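Side-chain contacts in putative cytochrome P450 120 (Synechocystis sp., PDB 2VE3), which binds heme and retinoic acid and probably acts as a monooxygenase of the cytochrome P450 family: residues S347-H350 against D354-P357; I57-S60 against R66-F69. All coordinates share one frame; numbering follows the deposited sequence.

Contact 1: S347-H350 against D354-P357; sequences SQTH and DLYP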
ATOM      1  N   SER A 347      -9.844  -6.419  -1.304  1.00 20.02           N
ATOM      2  CA  SER A 347      -9.985  -7.539  -0.381  1.00 20.96           C
ATOM      3  C   SER A 347     -11.127  -8.485  -0.788  1.00 20.69           C
ATOM      4  O   SER A 347     -10.969  -9.694  -0.724  1.00 21.15           O
ATOM      5  CB  SER A 347     -10.180  -7.017   1.047  1.00 21.15           C
ATOM      6  OG  SER A 347     -11.179  -6.001   1.077  1.00 24.40           O
ATOM      7  N   GLN A 348     -12.272  -7.938  -1.191  1.00 20.40           N
ATOM      8  CA  GLN A 348     -13.396  -8.773  -1.639  1.00 20.95           C
ATOM      9  C   GLN A 348     -13.097  -9.491  -2.971  1.00 20.47           C
ATOM     10  O   GLN A 348     -13.369 -10.694  -3.107  1.00 21.30           O
ATOM     11  CB  GLN A 348     -14.714  -7.978  -1.714  1.00 20.84           C
ATOM     12  CG  GLN A 348     -15.153  -7.345  -0.400  1.00 21.94           C
ATOM     13  CD  GLN A 348     -16.323  -6.349  -0.528  1.00 22.46           C
ATOM     14  OE1 GLN A 348     -16.468  -5.456   0.302  1.00 24.55           O
ATOM     15  NE2 GLN A 348     -17.155  -6.507  -1.560  1.00 25.14           N
ATOM     16  N   THR A 349     -12.530  -8.768  -3.936  1.00 19.85           N
ATOM     17  CA  THR A 349     -12.190  -9.348  -5.241  1.00 19.08           C
ATOM     18  C   THR A 349     -11.255 -10.537  -5.078  1.00 19.40           C
ATOM     19  O   THR A 349     -11.433 -11.566  -5.733  1.00 19.47           O
ATOM     20  CB  THR A 349     -11.559  -8.311  -6.200  1.00 18.59           C
ATOM     21  OG1 THR A 349     -12.409  -7.168  -6.308  1.00 18.18           O
ATOM     22  CG2 THR A 349     -11.358  -8.899  -7.599  1.00 18.91           C
ATOM     23  N   HIS A 350     -10.278 -10.394  -4.184  1.00 19.58           N
ATOM     24  CA  HIS A 350      -9.257 -11.422  -3.965  1.00 20.19           C
ATOM     25  C   HIS A 350      -9.740 -12.603  -3.135  1.00 20.71           C
ATOM     26  O   HIS A 350      -9.036 -13.599  -3.010  1.00 20.30           O
ATOM     27  CB  HIS A 350      -8.015 -10.798  -3.331  1.00 19.44           C
ATOM     28  CG  HIS A 350      -7.236  -9.923  -4.267  1.00 18.61           C
ATOM     29  ND1 HIS A 350      -6.001  -9.410  -3.946  1.00 17.47           N
ATOM     30  CD2 HIS A 350      -7.522  -9.463  -5.506  1.00 16.44           C
ATOM     31  CE1 HIS A 350      -5.560  -8.670  -4.947  1.00 17.00           C
ATOM     32  NE2 HIS A 350      -6.465  -8.682  -5.904  1.00 16.16           N
ATOM     33  N   ASP A 354     -14.783 -17.899  -7.335  1.00 27.72           N
ATOM     34  CA  ASP A 354     -14.759 -18.125  -8.786  1.00 28.06           C
ATOM     35  C   ASP A 354     -13.422 -17.712  -9.377  1.00 27.92           C
ATOM     36  O   ASP A 354     -12.859 -18.403 -10.236  1.00 28.62           O
ATOM     37  CB  ASP A 354     -15.870 -17.326  -9.481  1.00 28.46           C
ATOM     38  CG  ASP A 354     -17.262 -17.723  -9.029  1.00 29.76           C
ATOM     39  OD1 ASP A 354     -17.448 -18.869  -8.577  1.00 31.63           O
ATOM     40  OD2 ASP A 354     -18.181 -16.885  -9.145  1.00 32.28           O
ATOM     41  N   LEU A 355     -12.931 -16.560  -8.929  1.00 27.13           N
ATOM     42  CA  LEU A 355     -11.593 -16.084  -9.254  1.00 26.12           C
ATOM     43  C   LEU A 355     -10.487 -16.901  -8.583  1.00 25.58           C
ATOM     44  O   LEU A 355      -9.468 -17.214  -9.197  1.00 25.55           O
ATOM     45  CB  LEU A 355     -11.485 -14.612  -8.830  1.00 26.22           C
ATOM     46  CG  LEU A 355     -11.419 -13.484  -9.867  1.00 25.97           C
ATOM     47  CD1 LEU A 355     -12.055 -13.852 -11.216  1.00 21.17           C
ATOM     48  CD2 LEU A 355     -11.989 -12.169  -9.295  1.00 25.62           C
ATOM     49  N   TYR A 356     -10.692 -17.235  -7.316  1.00 25.19           N
ATOM     50  CA  TYR A 356      -9.683 -17.921  -6.510  1.00 25.41           C
ATOM     51  C   TYR A 356     -10.266 -19.143  -5.805  1.00 25.74           C
ATOM     52  O   TYR A 356     -10.709 -19.046  -4.663  1.00 25.81           O
ATOM     53  CB  TYR A 356      -9.036 -16.939  -5.509  1.00 24.61           C
ATOM     54  CG  TYR A 356      -8.415 -15.757  -6.206  1.00 24.30           C
ATOM     55  CD1 TYR A 356      -7.239 -15.905  -6.957  1.00 23.56           C
ATOM     56  CD2 TYR A 356      -9.034 -14.508  -6.186  1.00 23.38           C
ATOM     57  CE1 TYR A 356      -6.680 -14.831  -7.624  1.00 23.42           C
ATOM     58  CE2 TYR A 356      -8.487 -13.423  -6.857  1.00 22.28           C
ATOM     59  CZ  TYR A 356      -7.311 -13.591  -7.564  1.00 23.42           C
ATOM     60  OH  TYR A 356      -6.756 -12.537  -8.213  1.00 22.66           O
ATOM     61  N   PRO A 357     -10.287 -20.295  -6.496  1.00 26.34           N
ATOM     62  CA  PRO A 357     -10.799 -21.540  -5.905  1.00 26.86           C
ATOM     63  C   PRO A 357     -10.117 -21.864  -4.572  1.00 27.31           C
ATOM     64  O   PRO A 357      -8.886 -21.897  -4.512  1.00 27.95           O
ATOM     65  CB  PRO A 357     -10.459 -22.590  -6.969  1.00 26.94           C
ATOM     66  CG  PRO A 357     -10.451 -21.828  -8.248  1.00 26.68           C
ATOM     67  CD  PRO A 357      -9.839 -20.496  -7.889  1.00 26.24           C
TER

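Contact 2: I57-S60 against R66-F69; sequences IFIS and RFLF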
ATOM      1  N   ILE A  57     -21.443   3.236  -2.614  1.00 21.20           N
ATOM      2  CA  ILE A  57     -21.752   1.896  -3.122  1.00 21.06           C
ATOM      3  C   ILE A  57     -20.465   1.076  -3.148  1.00 21.11           C
ATOM      4  O   ILE A  57     -19.487   1.483  -3.756  1.00 21.02           O
ATOM      5  CB  ILE A  57     -22.410   1.943  -4.537  1.00 20.92           C
ATOM      6  CG1 ILE A  57     -23.667   2.825  -4.510  1.00 20.87           C
ATOM      7  CG2 ILE A  57     -22.740   0.529  -5.041  1.00 21.57           C
ATOM      8  CD1 ILE A  57     -24.431   2.904  -5.831  1.00 20.79           C
ATOM      9  N   PHE A  58     -20.466  -0.055  -2.447  1.00 21.43           N
ATOM     10  CA  PHE A  58     -19.340  -0.987  -2.466  1.00 21.83           C
ATOM     11  C   PHE A  58     -19.542  -2.066  -3.547  1.00 22.19           C
ATOM     12  O   PHE A  58     -20.571  -2.746  -3.583  1.00 21.95           O
ATOM     13  CB  PHE A  58     -19.181  -1.657  -1.101  1.00 21.96           C
ATOM     14  CG  PHE A  58     -18.437  -0.824  -0.065  1.00 22.80           C
ATOM     15  CD1 PHE A  58     -17.345  -1.361   0.609  1.00 22.03           C
ATOM     16  CD2 PHE A  58     -18.849   0.467   0.263  1.00 22.21           C
ATOM     17  CE1 PHE A  58     -16.658  -0.620   1.579  1.00 21.69           C
ATOM     18  CE2 PHE A  58     -18.172   1.208   1.232  1.00 22.90           C
ATOM     19  CZ  PHE A  58     -17.081   0.661   1.889  1.00 22.18           C
ATOM     20  N   ILE A  59     -18.538  -2.214  -4.406  1.00 22.38           N
ATOM     21  CA  ILE A  59     -18.509  -3.227  -5.458  1.00 22.50           C
ATOM     22  C   ILE A  59     -17.201  -4.016  -5.378  1.00 22.34           C
ATOM     23  O   ILE A  59     -16.228  -3.552  -4.753  1.00 22.16           O
ATOM     24  CB  ILE A  59     -18.621  -2.590  -6.867  1.00 22.76           C
ATOM     25  CG1 ILE A  59     -17.427  -1.645  -7.147  1.00 23.29           C
ATOM     26  CG2 ILE A  59     -19.971  -1.907  -7.034  1.00 23.69           C
ATOM     27  CD1 ILE A  59     -17.347  -1.092  -8.570  1.00 22.16           C
ATOM     28  N   SER A  60     -17.185  -5.200  -5.997  1.00 21.67           N
ATOM     29  CA  SER A  60     -15.958  -6.023  -6.131  1.00 21.33           C
ATOM     30  C   SER A  60     -16.026  -7.066  -7.269  1.00 21.05           C
ATOM     31  O   SER A  60     -17.064  -7.264  -7.894  1.00 20.24           O
ATOM     32  CB  SER A  60     -15.608  -6.704  -4.801  1.00 21.06           C
ATOM     33  OG  SER A  60     -16.595  -7.652  -4.451  1.00 21.92           O
ATOM     34  N   ARG A  66     -13.647  -3.802 -13.845  1.00 25.33           N
ATOM     35  CA  ARG A  66     -13.645  -3.422 -15.254  1.00 26.40           C
ATOM     36  C   ARG A  66     -14.459  -2.138 -15.458  1.00 25.59           C
ATOM     37  O   ARG A  66     -13.967  -1.162 -15.990  1.00 25.66           O
ATOM     38  CB  ARG A  66     -14.192  -4.593 -16.100  1.00 26.21           C
ATOM     39  CG  ARG A  66     -14.110  -4.402 -17.607  1.00 28.48           C
ATOM     40  CD  ARG A  66     -14.793  -5.543 -18.363  1.00 29.32           C
ATOM     41  NE  ARG A  66     -14.025  -6.799 -18.336  1.00 35.06           N
ATOM     42  CZ  ARG A  66     -14.466  -7.966 -18.817  1.00 37.07           C
ATOM     43  NH1 ARG A  66     -15.677  -8.061 -19.373  1.00 38.28           N
ATOM     44  NH2 ARG A  66     -13.694  -9.044 -18.750  1.00 37.57           N
ATOM     45  N   PHE A  67     -15.707  -2.162 -15.006  1.00 26.12           N
ATOM     46  CA  PHE A  67     -16.610  -1.009 -14.986  1.00 25.98           C
ATOM     47  C   PHE A  67     -15.955   0.281 -14.437  1.00 26.12           C
ATOM     48  O   PHE A  67     -16.006   1.360 -15.069  1.00 24.77           O
ATOM     49  CB  PHE A  67     -17.869  -1.427 -14.188  1.00 26.48           C
ATOM     50  CG  PHE A  67     -18.742  -0.288 -13.725  1.00 27.32           C
ATOM     51  CD1 PHE A  67     -19.458   0.492 -14.635  1.00 29.44           C
ATOM     52  CD2 PHE A  67     -18.876  -0.019 -12.370  1.00 28.94           C
ATOM     53  CE1 PHE A  67     -20.271   1.544 -14.198  1.00 29.47           C
ATOM     54  CE2 PHE A  67     -19.691   1.030 -11.923  1.00 29.97           C
ATOM     55  CZ  PHE A  67     -20.390   1.812 -12.844  1.00 28.58           C
ATOM     56  N   LEU A  68     -15.325   0.154 -13.269  1.00 26.35           N
ATOM     57  CA  LEU A  68     -14.705   1.292 -12.587  1.00 26.99           C
ATOM     58  C   LEU A  68     -13.447   1.797 -13.296  1.00 26.85           C
ATOM     59  O   LEU A  68     -13.109   2.959 -13.175  1.00 26.94           O
ATOM     60  CB  LEU A  68     -14.418   0.928 -11.121  1.00 26.89           C
ATOM     61  CG  LEU A  68     -14.164   2.062 -10.125  1.00 27.68           C
ATOM     62  CD1 LEU A  68     -15.427   2.837  -9.756  1.00 27.68           C
ATOM     63  CD2 LEU A  68     -13.557   1.462  -8.904  1.00 27.99           C
ATOM     64  N   PHE A  69     -12.771   0.927 -14.046  1.00 27.15           N
ATOM     65  CA  PHE A  69     -11.559   1.318 -14.766  1.00 27.50           C
ATOM     66  C   PHE A  69     -11.782   1.434 -16.286  1.00 28.58           C
ATOM     67  O   PHE A  69     -10.850   1.254 -17.076  1.00 27.86           O
ATOM     68  CB  PHE A  69     -10.390   0.370 -14.446  1.00 26.72           C
ATOM     69  CG  PHE A  69     -10.126   0.181 -12.965  1.00 25.29           C
ATOM     70  CD1 PHE A  69     -10.110   1.269 -12.090  1.00 23.84           C
ATOM     71  CD2 PHE A  69      -9.854  -1.093 -12.452  1.00 24.79           C
ATOM     72  CE1 PHE A  69      -9.860   1.086 -10.726  1.00 22.77           C
ATOM     73  CE2 PHE A  69      -9.606  -1.281 -11.085  1.00 23.20           C
ATOM     74  CZ  PHE A  69      -9.605  -0.184 -10.230  1.00 23.15           C
TER

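Contact 1: S347-H350 against D354-P357
Tyr356 and His350 share one first torsion: each carries CG anti to its own carbonyl carbon and beside the backbone N (chi1 -58° and -71°), and the two side chains run side by side in the same direction. The tyrosine thereby lies along the backbone of Thr349 and His350, with CE2 3.6 Å from His350 CA and CD2 3.3 Å from His350 O. Thr349 O approaches the same ring at its edge, in plane, 3.7 Å from CE2. The two rings themselves meet obliquely, centroids 5.9 Å apart and planes at 74°. Beside them, Thr349 turns its methyl anti to the backbone N, and CG2 touches Leu355 CD2 at 3.7 Å, the two side chains slanting across each other.

No hydrogen bond spans the two segments; the polar groups find partners in other parts of the chain. Tyr356 OH bonds to Ala380 O, His350 NE2 to Val382 N, and His350 O to Arg313 NH1. With an alanine in place of Tyr356, Ala380 O is likely to lose its phenolic partner and a gap to open beside the His350 backbone.

In this buried contact the chain following helix 346-349 folds back against Thr349 and His350. Thr349 OG1, bonded to Gly61 N, ties the helix to the link between strand 54-59 and helix 62-68, while His381, in the loop that leads to helix 394-411, packs on both His350 and Tyr356.

Contact 2: I57-S60 against R66-F69
Ile59 meets Phe67 and Leu68 through a single methyl, and everything that passes from strand to helix is apolar. The CD1 carbon lies 4.2 Å from Phe67 CD2, near the plane of the ring, so that the methyl touches the edge of the phenylalanine. The same carbon stands 4.4 Å from Leu68 CB. Ile59 gains this reach from an extended outer chain: with chi2 at 173°, CD1 is carried away from the strand toward the helix, bridging backbones whose nearest CA atoms, those of Ile59 and Leu68, are 9.3 Å apart. Val342 of the neighbouring strand 341-345 touches both Ile59 and Leu68.

Aromatic contacts complete the setting of Phe67. Its ring stacks with Phe331 and meets Phe76 and Phe336 edge-to-face, while Phe336 also touches Ile59.

No hydrogen bond joins the two segments. Ile59 pairs through its backbone with Ser343 and Gln345 of the parallel strand 341-345, and a weak bond of 3.1 Å from Phe69 N to Arg66 O lies at the end of the helix, where Phe69 leaves helical geometry.

Phe58, on the same strand as Ile59, touches the bound retinoic acid. Helix 62-68 packs back on the strand that precedes it, and the pair corresponds to a strand of the N-terminal beta sheet and the B helix of the cytochrome P450 fold.

How the contacts relate
Both contacts are buried and lie about equally far from the chain's centre, yet they illustrate two ways of folding a chain back on itself. Contact 1 sets a loop against the end of a short helix and combines packing with polar groups whose partners lie beyond it; contact 2 sets a helix against a strand with hydrocarbon alone. They draw on the same sheet, since strands 54-59 and 341-345 are parallel neighbours and each runs into one of the contacts. The two meet where Gln348 and Thr349 of helix 346-349 approach Ser60: Gln348 NE2 is 3.2 Å from Ser60 OG, probably a hydrogen bond, and Thr349 OG1 packs on Ser60 CB.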